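Local atomic coordinates of non-toxic crystal protein (Bacillus thuringiensis, PDB entry 2D42), a protein that is of unknown function and non-toxic, but closely resembles in fold the beta-pore-forming toxins of the epsilon toxin/MTX2 family. Residues A[156-167]-A[226-237]. Residues are numbered along the deposited sequence; the frame is centred on the assembly and turned at random.
Sequences YTLEQGAFEKMT and GTISGQIGLQTF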
loop_
_atom_site.group_PDB
_atom_site.type_symbol
_atom_site.label_atom_id
_atom_site.label_comp_id
_atom_site.label_asym_id
_atom_site.label_seq_id
_atom_site.Cartn_x
_atom_site.Cartn_y
_atom_site.Cartn_z
ATOM N N TYR A 156 -8.846 -27.770 -11.195
ATOM C CA TYR A 156 -9.027 -26.656 -10.255
ATOM C C TYR A 156 -8.379 -25.422 -10.870
ATOM O O TYR A 156 -7.165 -25.394 -11.097
ATOM C CB TYR A 156 -8.355 -27.011 -8.918
ATOM C CG TYR A 156 -8.724 -26.122 -7.747
ATOM C CD1 TYR A 156 -10.010 -25.590 -7.615
ATOM C CD2 TYR A 156 -7.801 -25.866 -6.734
ATOM C CE1 TYR A 156 -10.363 -24.823 -6.491
ATOM C CE2 TYR A 156 -8.141 -25.108 -5.611
ATOM C CZ TYR A 156 -9.421 -24.594 -5.491
ATOM O OH TYR A 156 -9.769 -23.896 -4.349
ATOM N N THR A 157 -9.200 -24.417 -11.161
ATOM C CA THR A 157 -8.741 -23.184 -11.788
ATOM C C THR A 157 -8.905 -21.941 -10.930
ATOM O O THR A 157 -9.921 -21.765 -10.250
ATOM C CB THR A 157 -9.502 -22.941 -13.109
ATOM O OG1 THR A 157 -9.223 -24.013 -14.010
ATOM C CG2 THR A 157 -9.090 -21.620 -13.748
ATOM N N LEU A 158 -7.893 -21.082 -10.967
ATOM C CA LEU A 158 -7.932 -19.830 -10.235
ATOM C C LEU A 158 -8.014 -18.681 -11.221
ATOM O O LEU A 158 -7.239 -18.610 -12.181
ATOM C CB LEU A 158 -6.680 -19.637 -9.376
ATOM C CG LEU A 158 -6.526 -18.230 -8.773
ATOM C CD1 LEU A 158 -7.626 -17.983 -7.749
ATOM C CD2 LEU A 158 -5.160 -18.078 -8.121
ATOM N N GLU A 159 -8.964 -17.785 -10.992
ATOM C CA GLU A 159 -9.099 -16.614 -11.833
ATOM C C GLU A 159 -8.279 -15.540 -11.118
ATOM O O GLU A 159 -8.640 -15.098 -10.024
ATOM C CB GLU A 159 -10.558 -16.200 -11.927
ATOM C CG GLU A 159 -10.814 -15.064 -12.870
ATOM C CD GLU A 159 -12.292 -14.892 -13.127
ATOM O OE1 GLU A 159 -12.961 -14.196 -12.333
ATOM O OE2 GLU A 159 -12.787 -15.479 -14.116
ATOM N N GLN A 160 -7.168 -15.145 -11.733
ATOM C CA GLN A 160 -6.279 -14.150 -11.159
ATOM C C GLN A 160 -6.380 -12.794 -11.836
ATOM O O GLN A 160 -6.195 -12.679 -13.049
ATOM C CB GLN A 160 -4.829 -14.631 -11.233
ATOM C CG GLN A 160 -3.841 -13.700 -10.538
ATOM C CD GLN A 160 -2.412 -14.184 -10.646
ATOM O OE1 GLN A 160 -1.903 -14.382 -11.747
ATOM N NE2 GLN A 160 -1.752 -14.375 -9.500
ATOM N N GLY A 161 -6.675 -11.771 -11.037
ATOM C CA GLY A 161 -6.778 -10.420 -11.554
ATOM C C GLY A 161 -5.443 -9.706 -11.458
ATOM O O GLY A 161 -4.549 -10.127 -10.721
ATOM N N ALA A 162 -5.300 -8.623 -12.209
ATOM C CA ALA A 162 -4.072 -7.843 -12.196
ATOM C C ALA A 162 -4.492 -6.390 -12.277
ATOM O O ALA A 162 -5.553 -6.082 -12.821
ATOM C CB ALA A 162 -3.185 -8.216 -13.390
ATOM N N PHE A 163 -3.670 -5.491 -11.747
ATOM C CA PHE A 163 -4.029 -4.079 -11.775
ATOM C C PHE A 163 -2.804 -3.185 -11.661
ATOM O O PHE A 163 -1.730 -3.621 -11.271
ATOM C CB PHE A 163 -4.978 -3.776 -10.609
ATOM C CG PHE A 163 -4.384 -4.107 -9.272
ATOM C CD1 PHE A 163 -3.637 -3.164 -8.573
ATOM C CD2 PHE A 163 -4.478 -5.400 -8.762
ATOM C CE1 PHE A 163 -2.984 -3.510 -7.390
ATOM C CE2 PHE A 163 -3.828 -5.754 -7.582
ATOM C CZ PHE A 163 -3.078 -4.803 -6.897
ATOM N N GLU A 164 -2.997 -1.922 -12.017
ATOM C CA GLU A 164 -1.965 -0.912 -11.927
ATOM C C GLU A 164 -2.769 0.355 -11.690
ATOM O O GLU A 164 -3.530 0.790 -12.559
ATOM C CB GLU A 164 -1.176 -0.818 -13.232
ATOM C CG GLU A 164 0.226 -0.292 -13.031
ATOM C CD GLU A 164 0.974 -0.105 -14.335
ATOM O OE1 GLU A 164 0.970 -1.045 -15.169
ATOM O OE2 GLU A 164 1.573 0.980 -14.517
ATOM N N LYS A 165 -2.623 0.934 -10.506
ATOM C CA LYS A 165 -3.386 2.131 -10.172
ATOM C C LYS A 165 -2.594 3.242 -9.505
ATOM O O LYS A 165 -1.579 3.010 -8.843
ATOM C CB LYS A 165 -4.544 1.770 -9.243
ATOM C CG LYS A 165 -5.606 0.887 -9.849
ATOM C CD LYS A 165 -6.420 1.643 -10.885
ATOM C CE LYS A 165 -7.506 0.744 -11.443
ATOM N NZ LYS A 165 -8.471 1.538 -12.243
ATOM N N MET A 166 -3.095 4.454 -9.678
ATOM C CA MET A 166 -2.496 5.626 -9.068
ATOM C C MET A 166 -3.073 5.661 -7.653
ATOM O O MET A 166 -4.199 5.217 -7.414
ATOM C CB MET A 166 -2.900 6.878 -9.860
ATOM C CG MET A 166 -2.550 8.212 -9.203
ATOM S SD MET A 166 -3.927 8.832 -8.197
ATOM C CE MET A 166 -5.013 9.490 -9.494
ATOM N N THR A 167 -2.301 6.152 -6.703
ATOM C CA THR A 167 -2.805 6.226 -5.338
ATOM C C THR A 167 -2.698 7.654 -4.830
ATOM O O THR A 167 -1.848 8.418 -5.280
ATOM C CB THR A 167 -1.999 5.339 -4.379
ATOM O OG1 THR A 167 -0.630 5.762 -4.388
ATOM C CG2 THR A 167 -2.097 3.862 -4.781
ATOM N N GLY A 226 1.135 8.302 -5.406
ATOM C CA GLY A 226 1.980 7.155 -5.675
ATOM C C GLY A 226 1.329 6.238 -6.703
ATOM O O GLY A 226 0.448 6.656 -7.454
ATOM N N THR A 227 1.761 4.986 -6.738
ATOM C CA THR A 227 1.186 4.008 -7.652
ATOM C C THR A 227 1.308 2.638 -6.997
ATOM O O THR A 227 2.115 2.451 -6.092
ATOM C CB THR A 227 1.948 3.945 -9.005
ATOM O OG1 THR A 227 3.299 3.549 -8.764
ATOM C CG2 THR A 227 1.941 5.291 -9.705
ATOM N N ILE A 228 0.481 1.695 -7.437
ATOM C CA ILE A 228 0.536 0.330 -6.930
ATOM C C ILE A 228 0.203 -0.568 -8.104
ATOM O O ILE A 228 -0.508 -0.163 -9.017
ATOM C CB ILE A 228 -0.494 0.036 -5.821
ATOM C CG1 ILE A 228 -1.910 0.280 -6.345
ATOM C CG2 ILE A 228 -0.191 0.862 -4.580
ATOM C CD1 ILE A 228 -2.983 -0.135 -5.370
ATOM N N SER A 229 0.722 -1.785 -8.080
ATOM C CA SER A 229 0.452 -2.739 -9.136
ATOM C C SER A 229 0.538 -4.110 -8.505
ATOM O O SER A 229 1.243 -4.298 -7.515
ATOM C CB SER A 229 1.489 -2.610 -10.252
ATOM O OG SER A 229 2.758 -3.014 -9.784
ATOM N N GLY A 230 -0.189 -5.071 -9.058
ATOM C CA GLY A 230 -0.131 -6.405 -8.498
ATOM C C GLY A 230 -1.162 -7.355 -9.053
ATOM O O GLY A 230 -1.856 -7.056 -10.025
ATOM N N GLN A 231 -1.259 -8.514 -8.423
ATOM C CA GLN A 231 -2.211 -9.532 -8.843
ATOM C C GLN A 231 -2.902 -10.106 -7.625
ATOM O O GLN A 231 -2.378 -10.026 -6.515
ATOM C CB GLN A 231 -1.481 -10.646 -9.587
ATOM C CG GLN A 231 -0.853 -10.189 -10.885
ATOM C CD GLN A 231 0.156 -11.185 -11.425
ATOM O OE1 GLN A 231 0.372 -11.272 -12.638
ATOM N NE2 GLN A 231 0.792 -11.931 -10.528
ATOM N N ILE A 232 -4.082 -10.680 -7.832
ATOM C CA ILE A 232 -4.822 -11.285 -6.737
ATOM C C ILE A 232 -5.787 -12.347 -7.254
ATOM O O ILE A 232 -6.363 -12.204 -8.341
ATOM C CB ILE A 232 -5.654 -10.245 -5.954
ATOM C CG1 ILE A 232 -6.765 -9.692 -6.839
ATOM C CG2 ILE A 232 -4.781 -9.090 -5.507
ATOM C CD1 ILE A 232 -7.801 -8.916 -6.069
ATOM N N GLY A 233 -5.954 -13.406 -6.469
ATOM C CA GLY A 233 -6.879 -14.467 -6.828
ATOM C C GLY A 233 -8.269 -13.929 -6.553
ATOM O O GLY A 233 -8.525 -13.436 -5.454
ATOM N N LEU A 234 -9.158 -14.014 -7.541
ATOM C CA LEU A 234 -10.517 -13.497 -7.419
ATOM C C LEU A 234 -11.563 -14.550 -7.064
ATOM O O LEU A 234 -12.448 -14.308 -6.236
ATOM C CB LEU A 234 -10.916 -12.792 -8.728
ATOM C CG LEU A 234 -10.044 -11.576 -9.080
ATOM C CD1 LEU A 234 -10.443 -11.004 -10.437
ATOM C CD2 LEU A 234 -10.184 -10.526 -7.976
ATOM N N GLN A 235 -11.480 -15.703 -7.720
ATOM C CA GLN A 235 -12.406 -16.804 -7.466
ATOM C C GLN A 235 -11.832 -18.076 -8.069
ATOM O O GLN A 235 -10.884 -18.028 -8.857
ATOM C CB GLN A 235 -13.778 -16.528 -8.088
ATOM C CG GLN A 235 -13.802 -16.627 -9.604
ATOM C CD GLN A 235 -15.186 -16.390 -10.178
ATOM O OE1 GLN A 235 -16.148 -17.057 -9.798
ATOM N NE2 GLN A 235 -15.292 -15.439 -11.105
ATOM N N THR A 236 -12.420 -19.214 -7.718
ATOM C CA THR A 236 -11.949 -20.489 -8.232
ATOM C C THR A 236 -13.061 -21.262 -8.912
ATOM O O THR A 236 -14.245 -21.019 -8.668
ATOM C CB THR A 236 -11.388 -21.367 -7.116
ATOM O OG1 THR A 236 -12.396 -21.556 -6.115
ATOM C CG2 THR A 236 -10.167 -20.719 -6.490
ATOM N N PHE A 237 -12.670 -22.191 -9.777
ATOM C CA PHE A 237 -13.628 -23.020 -10.485
ATOM C C PHE A 237 -13.128 -24.456 -10.506
ATOM O O PHE A 237 -11.923 -24.701 -10.622
ATOM C CB PHE A 237 -13.788 -22.595 -11.956
ATOM C CG PHE A 237 -14.166 -21.154 -12.162
ATOM C CD1 PHE A 237 -13.188 -20.188 -12.382
ATOM C CD2 PHE A 237 -15.510 -20.768 -12.188
ATOM C CE1 PHE A 237 -13.537 -18.858 -12.630
ATOM C CE2 PHE A 237 -15.873 -19.444 -12.435
ATOM C CZ PHE A 237 -14.885 -18.489 -12.657
HETATM O O HOH W 1 1.462 4.022 -3.588
#
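From Thr167 paired with Gly226 to Thr157 paired with Phe237, strands 156-167 and 226-237 run antiparallel, their axes at 155°, with reciprocal backbone hydrogen bonds at most hydrogen-bonded pairs. The exception marks a classic beta bulge: Glu159 O accepts from Leu234 N while Glu159 N donates to Gln235 O, so two residues face one. Leu234 has a helix-like psi of -44°. The extra residue puts Leu234 CD1 3.9 Å from Gly161 CA.

Phe163 reaches over strand 226-237. With CG between the backbone N and the carbonyl carbon (chi1 58°), its ring covers Gly230, whose CA makes a CH-pi contact 4.1 Å from the ring centroid; Gly230 has no side chain to obstruct it. Ile232 CG2 meets the ring edge at CE2, 4.0 Å away, while Ile228 CD1 approaches CE1 obliquely at 3.9 Å. Ile228 CG2 also packs against Thr167 CG2 at 3.6 Å.

Beside the bulge, Glu159 and Gln235 extend side by side on the same sheet face. Gln235 NE2 donates to Glu159 OE1 at 2.9 Å, nearly within its own amide plane but from above the carboxylate plane; the two planes are almost perpendicular. On the other face, the amides of Gln160 and Gln231 stack, Gln160 NE2 lying 3.7 Å from Gln231 NE2. Tyr156 CE1 rests 3.7 Å from Thr236 CB.

Asp140 OD2 joins that last pair, accepting hydrogen bonds from Tyr156 OH and Thr236 OG1. Long antiparallel strands like these recur in aerolysin/ETX-type toxins. Strand 54-65 hydrogen-bonds to the Tyr156-Gln160 half of strand 156-167, on the edge away from strand 226-237, and Gln88 of strand 71-94 bonds to Thr227. Strand 114-122 packs on the sheet face that carries Phe163, Ile118 touching Phe163 and Ile232, and Phe120 touching Ile228, bringing the three-stranded sheet against the large mixed one.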